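Long-range contacts in DNA polymerase III subunit beta (Helicobacter pylori 26695, PDB 4S3I), which tethers DNA polymerases and other proteins to DNA as a sliding ring and so confers processivity on replication: residues S49-Y58 with E231-L239; I123-V131 with I188-C199. All coordinates share one frame; numbering follows the deposited sequence.

Contact 1: S49-Y58 with E231-L239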
loop_
_atom_site.group_PDB
_atom_site.type_symbol
_atom_site.label_atom_id
_atom_site.label_comp_id
_atom_site.label_asym_id
_atom_site.label_seq_id
_atom_site.Cartn_x
_atom_site.Cartn_y
_atom_site.Cartn_z
ATOM N N SER A 49 -1.293 -5.786 -26.925
ATOM C CA SER A 49 -1.441 -7.235 -26.994
ATOM C C SER A 49 -0.125 -7.929 -27.313
ATOM O O SER A 49 0.814 -7.310 -27.826
ATOM C CB SER A 49 -2.477 -7.611 -28.058
ATOM O OG SER A 49 -1.974 -7.425 -29.371
ATOM N N ASP A 50 -0.063 -9.218 -27.002
ATOM C CA ASP A 50 1.000 -10.074 -27.505
ATOM C C ASP A 50 0.365 -11.375 -27.967
ATOM O O ASP A 50 -0.853 -11.441 -28.136
ATOM C CB ASP A 50 2.095 -10.312 -26.452
ATOM C CG ASP A 50 1.550 -10.832 -25.127
ATOM O OD1 ASP A 50 0.696 -11.747 -25.131
ATOM O OD2 ASP A 50 1.985 -10.323 -24.068
ATOM N N SER A 51 1.173 -12.407 -28.157
ATOM C CA SER A 51 0.662 -13.710 -28.578
ATOM C C SER A 51 -0.305 -14.324 -27.553
ATOM O O SER A 51 -1.191 -15.102 -27.912
ATOM C CB SER A 51 1.827 -14.674 -28.834
ATOM O OG SER A 51 2.583 -14.868 -27.645
ATOM N N ASP A 52 -0.142 -13.964 -26.282
ATOM C CA ASP A 52 -0.831 -14.659 -25.198
ATOM C C ASP A 52 -2.112 -13.972 -24.709
ATOM O O ASP A 52 -3.050 -14.633 -24.256
ATOM C CB ASP A 52 0.126 -14.835 -24.012
ATOM C CG ASP A 52 1.388 -15.604 -24.375
ATOM O OD1 ASP A 52 1.787 -15.600 -25.558
ATOM O OD2 ASP A 52 1.988 -16.208 -23.458
ATOM N N ILE A 53 -2.144 -12.645 -24.785
ATOM C CA ILE A 53 -3.232 -11.883 -24.183
ATOM C C ILE A 53 -3.254 -10.472 -24.758
ATOM O O ILE A 53 -2.231 -9.988 -25.259
ATOM C CB ILE A 53 -3.059 -11.820 -22.646
ATOM C CG1 ILE A 53 -4.316 -11.292 -21.966
ATOM C CG2 ILE A 53 -1.854 -10.959 -22.265
ATOM C CD1 ILE A 53 -4.296 -11.478 -20.467
ATOM N N GLY A 54 -4.406 -9.806 -24.692
ATOM C CA GLY A 54 -4.507 -8.471 -25.245
ATOM C C GLY A 54 -5.825 -7.778 -25.004
ATOM O O GLY A 54 -6.849 -8.417 -24.722
ATOM N N LEU A 55 -5.790 -6.457 -25.106
ATOM C CA LEU A 55 -6.956 -5.616 -24.900
ATOM C C LEU A 55 -7.015 -4.591 -26.021
ATOM O O LEU A 55 -6.005 -3.949 -26.339
ATOM C CB LEU A 55 -6.861 -4.884 -23.565
ATOM C CG LEU A 55 -7.994 -3.885 -23.315
ATOM C CD1 LEU A 55 -9.341 -4.615 -23.247
ATOM C CD2 LEU A 55 -7.732 -3.084 -22.041
ATOM N N LYS A 56 -8.192 -4.442 -26.623
ATOM C CA LYS A 56 -8.431 -3.381 -27.595
ATOM C C LYS A 56 -9.620 -2.554 -27.112
ATOM O O LYS A 56 -10.695 -3.096 -26.839
ATOM C CB LYS A 56 -8.710 -3.983 -28.976
ATOM C CG LYS A 56 -9.144 -2.988 -30.041
ATOM C CD LYS A 56 -9.401 -3.725 -31.358
ATOM C CE LYS A 56 -9.673 -2.767 -32.512
ATOM N NZ LYS A 56 -9.728 -3.491 -33.820
ATOM N N SER A 57 -9.417 -1.249 -26.982
ATOM C CA SER A 57 -10.451 -0.356 -26.469
ATOM C C SER A 57 -10.629 0.811 -27.424
ATOM O O SER A 57 -9.789 1.036 -28.303
ATOM C CB SER A 57 -10.048 0.190 -25.096
ATOM O OG SER A 57 -9.761 -0.851 -24.180
ATOM N N TYR A 58 -11.710 1.565 -27.253
ATOM C CA TYR A 58 -11.851 2.816 -27.989
ATOM C C TYR A 58 -12.392 3.930 -27.105
ATOM O O TYR A 58 -13.081 3.673 -26.111
ATOM C CB TYR A 58 -12.731 2.653 -29.236
ATOM C CG TYR A 58 -14.218 2.759 -28.971
ATOM C CD1 TYR A 58 -14.981 1.626 -28.743
ATOM C CD2 TYR A 58 -14.866 3.998 -28.970
ATOM C CE1 TYR A 58 -16.342 1.716 -28.514
ATOM C CE2 TYR A 58 -16.222 4.096 -28.730
ATOM C CZ TYR A 58 -16.956 2.950 -28.505
ATOM O OH TYR A 58 -18.310 3.032 -28.266
ATOM N N GLU A 231 -19.205 -2.958 -25.019
ATOM C CA GLU A 231 -19.214 -1.863 -25.991
ATOM C C GLU A 231 -17.847 -1.182 -26.102
ATOM O O GLU A 231 -17.427 -0.811 -27.201
ATOM C CB GLU A 231 -20.337 -0.853 -25.719
ATOM C CG GLU A 231 -20.824 -0.129 -26.987
ATOM C CD GLU A 231 -22.338 0.082 -27.012
ATOM O OE1 GLU A 231 -22.777 1.232 -27.252
ATOM O OE2 GLU A 231 -23.083 -0.903 -26.802
ATOM N N MET A 232 -17.143 -1.059 -24.976
ATOM C CA MET A 232 -15.839 -0.384 -24.961
ATOM C C MET A 232 -14.621 -1.296 -25.224
ATOM O O MET A 232 -13.641 -0.868 -25.846
ATOM C CB MET A 232 -15.639 0.385 -23.643
ATOM C CG MET A 232 -14.272 1.060 -23.531
ATOM S SD MET A 232 -14.055 2.082 -22.051
ATOM C CE MET A 232 -12.325 2.557 -22.248
ATOM N N HIS A 233 -14.679 -2.541 -24.755
ATOM C CA HIS A 233 -13.499 -3.402 -24.767
ATOM C C HIS A 233 -13.639 -4.689 -25.568
ATOM O O HIS A 233 -14.709 -5.307 -25.595
ATOM C CB HIS A 233 -13.123 -3.789 -23.338
ATOM C CG HIS A 233 -12.865 -2.626 -22.437
ATOM N ND1 HIS A 233 -11.846 -1.722 -22.661
ATOM C CD2 HIS A 233 -13.472 -2.234 -21.293
ATOM C CE1 HIS A 233 -11.847 -0.819 -21.698
ATOM N NE2 HIS A 233 -12.823 -1.106 -20.851
ATOM N N THR A 234 -12.541 -5.093 -26.208
ATOM C CA THR A 234 -12.394 -6.452 -26.711
ATOM C C THR A 234 -11.135 -7.018 -26.068
ATOM O O THR A 234 -10.031 -6.535 -26.321
ATOM C CB THR A 234 -12.258 -6.511 -28.239
ATOM O OG1 THR A 234 -13.380 -5.861 -28.857
ATOM C CG2 THR A 234 -12.172 -7.972 -28.721
ATOM N N PHE A 235 -11.311 -8.025 -25.221
ATOM C CA PHE A 235 -10.218 -8.678 -24.529
ATOM C C PHE A 235 -10.068 -10.065 -25.108
ATOM O O PHE A 235 -11.073 -10.712 -25.452
ATOM C CB PHE A 235 -10.567 -8.784 -23.044
ATOM C CG PHE A 235 -9.672 -9.712 -22.261
ATOM C CD1 PHE A 235 -8.579 -9.209 -21.575
ATOM C CD2 PHE A 235 -9.943 -11.082 -22.182
ATOM C CE1 PHE A 235 -7.754 -10.053 -20.829
ATOM C CE2 PHE A 235 -9.124 -11.934 -21.447
ATOM C CZ PHE A 235 -8.022 -11.416 -20.766
ATOM N N PHE A 236 -8.830 -10.535 -25.222
ATOM C CA PHE A 236 -8.595 -11.942 -25.532
ATOM C C PHE A 236 -7.497 -12.550 -24.663
ATOM O O PHE A 236 -6.619 -11.849 -24.152
ATOM C CB PHE A 236 -8.260 -12.146 -27.006
ATOM C CG PHE A 236 -6.804 -11.936 -27.336
ATOM C CD1 PHE A 236 -5.902 -12.999 -27.301
ATOM C CD2 PHE A 236 -6.338 -10.674 -27.693
ATOM C CE1 PHE A 236 -4.546 -12.802 -27.598
ATOM C CE2 PHE A 236 -5.000 -10.471 -28.008
ATOM C CZ PHE A 236 -4.101 -11.536 -27.952
ATOM N N THR A 237 -7.559 -13.865 -24.512
ATOM C CA THR A 237 -6.482 -14.619 -23.893
ATOM C C THR A 237 -6.317 -15.945 -24.590
ATOM O O THR A 237 -7.292 -16.555 -25.047
ATOM C CB THR A 237 -6.717 -14.865 -22.378
ATOM O OG1 THR A 237 -5.638 -15.656 -21.853
ATOM C CG2 THR A 237 -8.032 -15.605 -22.149
ATOM N N LYS A 238 -5.071 -16.383 -24.702
ATOM C CA LYS A 238 -4.828 -17.736 -25.146
ATOM C C LYS A 238 -5.342 -18.624 -24.023
ATOM O O LYS A 238 -5.330 -18.222 -22.852
ATOM C CB LYS A 238 -3.337 -17.970 -25.380
ATOM C CG LYS A 238 -3.032 -19.278 -26.076
ATOM C CD LYS A 238 -1.542 -19.627 -26.031
ATOM C CE LYS A 238 -0.672 -18.648 -26.816
ATOM N NZ LYS A 238 0.743 -19.135 -26.949
ATOM N N LEU A 239 -5.827 -19.807 -24.375
ATOM C CA LEU A 239 -6.286 -20.766 -23.377
ATOM C C LEU A 239 -5.134 -21.691 -22.992
ATOM O O LEU A 239 -4.163 -21.848 -23.745
ATOM C CB LEU A 239 -7.436 -21.616 -23.929
ATOM C CG LEU A 239 -8.712 -20.929 -24.415
ATOM C CD1 LEU A 239 -9.764 -21.949 -24.880
ATOM C CD2 LEU A 239 -9.280 -20.027 -23.347
HETATM O O HOH W 1 -3.044 -15.317 -21.361
#

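Contact 2: I123-V131 with I188-C199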
loop_
_atom_site.group_PDB
_atom_site.type_symbol
_atom_site.label_atom_id
_atom_site.label_comp_id
_atom_site.label_asym_id
_atom_site.label_seq_id
_atom_site.Cartn_x
_atom_site.Cartn_y
_atom_site.Cartn_z
ATOM N N ILE A 123 -11.647 -14.669 -33.880
ATOM C CA ILE A 123 -11.911 -16.097 -33.867
ATOM C C ILE A 123 -13.203 -16.442 -34.598
ATOM O O ILE A 123 -14.074 -15.586 -34.781
ATOM C CB ILE A 123 -12.010 -16.614 -32.428
ATOM C CG1 ILE A 123 -13.173 -15.926 -31.697
ATOM C CG2 ILE A 123 -10.686 -16.384 -31.692
ATOM C CD1 ILE A 123 -13.398 -16.424 -30.257
ATOM N N ASP A 124 -13.309 -17.698 -35.016
ATOM C CA ASP A 124 -14.578 -18.271 -35.446
ATOM C C ASP A 124 -15.070 -19.124 -34.288
ATOM O O ASP A 124 -14.632 -20.263 -34.121
ATOM C CB ASP A 124 -14.397 -19.138 -36.688
ATOM C CG ASP A 124 -14.684 -18.389 -37.981
ATOM O OD1 ASP A 124 -13.914 -18.584 -38.950
ATOM O OD2 ASP A 124 -15.675 -17.623 -38.036
ATOM N N PRO A 125 -15.983 -18.567 -33.483
ATOM C CA PRO A 125 -16.315 -19.140 -32.173
ATOM C C PRO A 125 -16.928 -20.530 -32.310
ATOM O O PRO A 125 -17.670 -20.773 -33.265
ATOM C CB PRO A 125 -17.361 -18.164 -31.615
ATOM C CG PRO A 125 -17.299 -16.927 -32.519
ATOM C CD PRO A 125 -16.880 -17.458 -33.854
ATOM N N LYS A 126 -16.601 -21.427 -31.384
ATOM C CA LYS A 126 -17.232 -22.742 -31.320
ATOM C C LYS A 126 -18.254 -22.708 -30.204
ATOM O O LYS A 126 -19.183 -23.508 -30.160
ATOM C CB LYS A 126 -16.203 -23.828 -31.011
ATOM C CG LYS A 126 -15.165 -24.034 -32.091
ATOM C CD LYS A 126 -14.402 -25.331 -31.869
ATOM C CE LYS A 126 -13.457 -25.614 -33.025
ATOM N NZ LYS A 126 -13.135 -27.064 -33.135
ATOM N N VAL A 127 -18.052 -21.784 -29.280
ATOM C CA VAL A 127 -18.983 -21.622 -28.180
ATOM C C VAL A 127 -19.109 -20.150 -27.850
ATOM O O VAL A 127 -18.135 -19.395 -27.936
ATOM C CB VAL A 127 -18.551 -22.432 -26.935
ATOM C CG1 VAL A 127 -17.183 -21.978 -26.455
ATOM C CG2 VAL A 127 -19.577 -22.295 -25.808
ATOM N N SER A 128 -20.319 -19.729 -27.510
ATOM C CA SER A 128 -20.517 -18.343 -27.137
ATOM C C SER A 128 -21.646 -18.239 -26.133
ATOM O O SER A 128 -22.618 -18.998 -26.192
ATOM C CB SER A 128 -20.841 -17.491 -28.358
ATOM O OG SER A 128 -22.202 -17.615 -28.704
ATOM N N ILE A 129 -21.495 -17.302 -25.205
ATOM C CA ILE A 129 -22.564 -16.928 -24.301
ATOM C C ILE A 129 -22.654 -15.408 -24.172
ATOM O O ILE A 129 -21.673 -14.683 -24.393
ATOM C CB ILE A 129 -22.376 -17.548 -22.908
ATOM C CG1 ILE A 129 -20.990 -17.215 -22.353
ATOM C CG2 ILE A 129 -22.576 -19.055 -22.953
ATOM C CD1 ILE A 129 -20.882 -17.491 -20.851
ATOM N N GLU A 130 -23.850 -14.945 -23.831
ATOM C CA GLU A 130 -24.091 -13.550 -23.522
ATOM C C GLU A 130 -24.306 -13.524 -22.022
ATOM O O GLU A 130 -25.106 -14.302 -21.498
ATOM C CB GLU A 130 -25.344 -13.050 -24.253
ATOM C CG GLU A 130 -25.103 -11.895 -25.232
ATOM C CD GLU A 130 -24.351 -12.312 -26.498
ATOM O OE1 GLU A 130 -23.955 -13.493 -26.603
ATOM O OE2 GLU A 130 -24.156 -11.456 -27.393
ATOM N N VAL A 131 -23.573 -12.665 -21.324
ATOM C CA VAL A 131 -23.630 -12.630 -19.872
ATOM C C VAL A 131 -24.275 -11.326 -19.450
ATOM O O VAL A 131 -23.655 -10.275 -19.541
ATOM C CB VAL A 131 -22.216 -12.747 -19.278
ATOM C CG1 VAL A 131 -22.260 -12.652 -17.751
ATOM C CG2 VAL A 131 -21.577 -14.050 -19.703
ATOM N N ILE A 188 -28.218 -21.048 -18.473
ATOM C CA ILE A 188 -27.354 -20.196 -19.266
ATOM C C ILE A 188 -27.599 -20.549 -20.722
ATOM O O ILE A 188 -27.469 -21.715 -21.103
ATOM C CB ILE A 188 -25.882 -20.479 -18.938
ATOM C CG1 ILE A 188 -25.669 -20.395 -17.430
ATOM C CG2 ILE A 188 -24.966 -19.508 -19.680
ATOM C CD1 ILE A 188 -26.029 -19.039 -16.853
ATOM N N SER A 189 -27.975 -19.560 -21.532
ATOM C CA SER A 189 -28.140 -19.784 -22.957
ATOM C C SER A 189 -26.766 -20.013 -23.580
ATOM O O SER A 189 -26.007 -19.067 -23.788
ATOM C CB SER A 189 -28.837 -18.598 -23.626
ATOM O OG SER A 189 -30.166 -18.464 -23.174
ATOM N N ILE A 190 -26.451 -21.273 -23.865
ATOM C CA ILE A 190 -25.163 -21.627 -24.453
ATOM C C ILE A 190 -25.308 -21.941 -25.930
ATOM O O ILE A 190 -26.095 -22.813 -26.318
ATOM C CB ILE A 190 -24.527 -22.836 -23.733
ATOM C CG1 ILE A 190 -24.231 -22.484 -22.279
ATOM C CG2 ILE A 190 -23.254 -23.299 -24.453
ATOM C CD1 ILE A 190 -23.591 -23.625 -21.482
ATOM N N HIS A 191 -24.556 -21.222 -26.759
ATOM C CA HIS A 191 -24.480 -21.555 -28.176
ATOM C C HIS A 191 -23.137 -22.215 -28.441
ATOM O O HIS A 191 -22.086 -21.640 -28.159
ATOM C CB HIS A 191 -24.662 -20.309 -29.045
ATOM C CG HIS A 191 -25.930 -19.574 -28.764
ATOM N ND1 HIS A 191 -27.104 -19.817 -29.449
ATOM C CD2 HIS A 191 -26.222 -18.620 -27.846
ATOM C CE1 HIS A 191 -28.057 -19.037 -28.975
ATOM N NE2 HIS A 191 -27.550 -18.302 -28.001
ATOM N N SER A 192 -23.176 -23.435 -28.965
ATOM C CA SER A 192 -21.971 -24.234 -29.108
ATOM C C SER A 192 -22.126 -25.201 -30.264
ATOM O O SER A 192 -23.226 -25.686 -30.529
ATOM C CB SER A 192 -21.675 -24.992 -27.809
ATOM O OG SER A 192 -20.502 -25.772 -27.933
ATOM N N THR A 193 -21.029 -25.474 -30.959
ATOM C CA THR A 193 -21.052 -26.443 -32.051
ATOM C C THR A 193 -20.942 -27.869 -31.505
ATOM O O THR A 193 -21.372 -28.828 -32.144
ATOM C CB THR A 193 -19.937 -26.151 -33.070
ATOM O OG1 THR A 193 -18.678 -26.097 -32.389
ATOM C CG2 THR A 193 -20.185 -24.804 -33.748
ATOM N N GLU A 194 -20.364 -27.988 -30.316
ATOM C CA GLU A 194 -20.216 -29.270 -29.636
ATOM C C GLU A 194 -21.145 -29.348 -28.427
ATOM O O GLU A 194 -21.495 -28.321 -27.836
ATOM C CB GLU A 194 -18.768 -29.464 -29.170
ATOM C CG GLU A 194 -17.922 -30.361 -30.064
ATOM C CD GLU A 194 -16.785 -31.032 -29.305
ATOM O OE1 GLU A 194 -16.130 -30.355 -28.477
ATOM O OE2 GLU A 194 -16.559 -32.242 -29.526
ATOM N N GLU A 195 -21.531 -30.566 -28.051
ATOM C CA GLU A 195 -22.367 -30.774 -26.869
ATOM C C GLU A 195 -21.642 -30.354 -25.594
ATOM O O GLU A 195 -22.224 -29.724 -24.702
ATOM C CB GLU A 195 -22.790 -32.240 -26.752
ATOM C CG GLU A 195 -24.147 -32.574 -27.366
ATOM C CD GLU A 195 -24.751 -33.837 -26.771
ATOM O OE1 GLU A 195 -24.084 -34.473 -25.928
ATOM O OE2 GLU A 195 -25.892 -34.190 -27.138
ATOM N N ASP A 196 -20.372 -30.726 -25.501
ATOM C CA ASP A 196 -19.556 -30.339 -24.358
ATOM C C ASP A 196 -18.231 -29.744 -24.819
ATOM O O ASP A 196 -17.604 -30.239 -25.770
ATOM C CB ASP A 196 -19.338 -31.519 -23.408
ATOM C CG ASP A 196 -20.487 -31.693 -22.425
ATOM O OD1 ASP A 196 -20.364 -31.217 -21.273
ATOM O OD2 ASP A 196 -21.513 -32.298 -22.807
ATOM N N ILE A 197 -17.830 -28.657 -24.164
ATOM C CA ILE A 197 -16.574 -27.991 -24.490
ATOM C C ILE A 197 -15.999 -27.335 -23.247
ATOM O O ILE A 197 -16.731 -26.724 -22.453
ATOM C CB ILE A 197 -16.728 -26.961 -25.650
ATOM C CG1 ILE A 197 -15.389 -26.273 -25.946
ATOM C CG2 ILE A 197 -17.795 -25.934 -25.323
ATOM C CD1 ILE A 197 -15.416 -25.327 -27.150
ATOM N N SER A 198 -14.691 -27.482 -23.062
ATOM C CA SER A 198 -14.043 -26.952 -21.869
ATOM C C SER A 198 -12.979 -25.935 -22.232
ATOM O O SER A 198 -12.135 -26.187 -23.096
ATOM C CB SER A 198 -13.432 -28.083 -21.044
ATOM O OG SER A 198 -14.439 -28.814 -20.384
ATOM N N CYS A 199 -13.031 -24.785 -21.575
ATOM C CA CYS A 199 -12.034 -23.740 -21.774
ATOM C C CYS A 199 -11.292 -23.523 -20.465
ATOM O O CYS A 199 -11.920 -23.324 -19.421
ATOM C CB CYS A 199 -12.707 -22.430 -22.195
ATOM S SG CYS A 199 -13.681 -22.521 -23.723
HETATM O O HOH W 2 -26.045 -16.579 -24.813
#

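Contact 1: S49-Y58 with E231-L239
The ring of Phe236 lies flat against the backbone of Ile53 and Gly54, and this is where the two antiparallel strands pack most tightly. Gly54 N sits 3.4 Å from Phe236 CE2, over one face of the ring, where the absence of a side chain on Gly54 lets the phenyl group come down onto the peptide. Phe236 reaches across because its chi1 of 84° sets CG between its own N and carbonyl carbon; at the ring edge, in plane, CZ meets Asp50 O at 3.3 Å. Beneath the ring, Gly54 and Phe236 form a hydrogen-bonded pair, and Lys56 with Thr234 makes the next. On the other face of the sheet Ile53 CD1 touches Phe235 CZ at 3.7 Å, and farther along Ser57 OG and His233 ND1 share a hydrogen bond of 2.7 Å in the ring plane.

At the Asp52 end the backbone stays firmly bonded (Lys238 N to Asp52 O, 2.7 Å, 173°), with a water joining Asp52 O to Thr237 OG1. The looseness is on the solvent side, where Asp52 OD1 and Lys238 NZ form a long salt bridge of 3.9 Å, and at the other end, where Tyr58 N to Met232 O is weak.

Strand 43-49 flanks this pair beyond 53-58, and strand 225-229 beyond 233-238. Helix 203-212 packs against Ile53, Phe235 and Thr237, while Phe120 meets the Phe236 ring edge-to-face.

Contact 2: I123-V131 with I188-C199
Val127 packs between Ile190, Ser192 and Ile197, and its side chain can be followed outward atom by atom. CB lies 3.9 Å from Ile197 CG2 and also close to the carbonyl oxygen of His191. From there the branches part. With chi1 at 60°, CG1 stands between the backbone N and the carbonyl carbon and heads for Ile197, whose CD1 it meets at 3.8 Å; CG2, anti to N, lies over the partner strand, 3.5 Å from His191 O and 4.0 Å from both Ile190 CG2 and Ser192 CB. One residue thus bridges strand 190-192 and the start of strand 196-202.

Ile129 continues this apolar face: its CG2 meets Ile190 CG1 at 3.9 Å, the two side chains running side by side, and it also touches Ile188 CG2. On the opposite face, Ser128 OG rests against His191 CB, and the imidazole turns its edge to Ser128 O.

The backbones hold the register through the hydrogen-bonded pair Ser128-His191, with Ser128 N to His191 O at 2.7 Å. Lys126 O accepts from Thr193 N at 2.8 Å, and Ser192 OG closes the following turn by donating in plane to a lone pair of Glu194 O. Near Ile129 the strands separate, and a water joins Glu130 N to Ser189 O.

Lys126 and Val127 both face Ser221 on the other neighbouring strand, a classic beta bulge. The pairing forms one edge of an antiparallel sheet, with 190-192 as its outermost strand within the chain, in the central domain of the DNA polymerase III beta subunit family.

From the N terminus, the chain first lays down 49-58 and later runs through 123-131. Contact 2 closes the shorter loop: 56 residues, including helix 135-143 and strands 158-164, 169-175 and 179-185, lie before 188-199 returns. Contact 1 closes only afterwards, when 231-239 comes back to 49-58, so its 172-residue loop encloses contact 2 entirely. Contact 1 joins the N-terminal domain to the central one; contact 2 pairs strand 127-131 with strand 190-192 and packs it on the start of strand 196-202. Both belong to one antiparallel sheet, with strands 225-229 and 217-221 between them. Their centres are about 19 Å apart, yet they touch where Leu239 CD1 packs 4.0 Å from Cys199 CB.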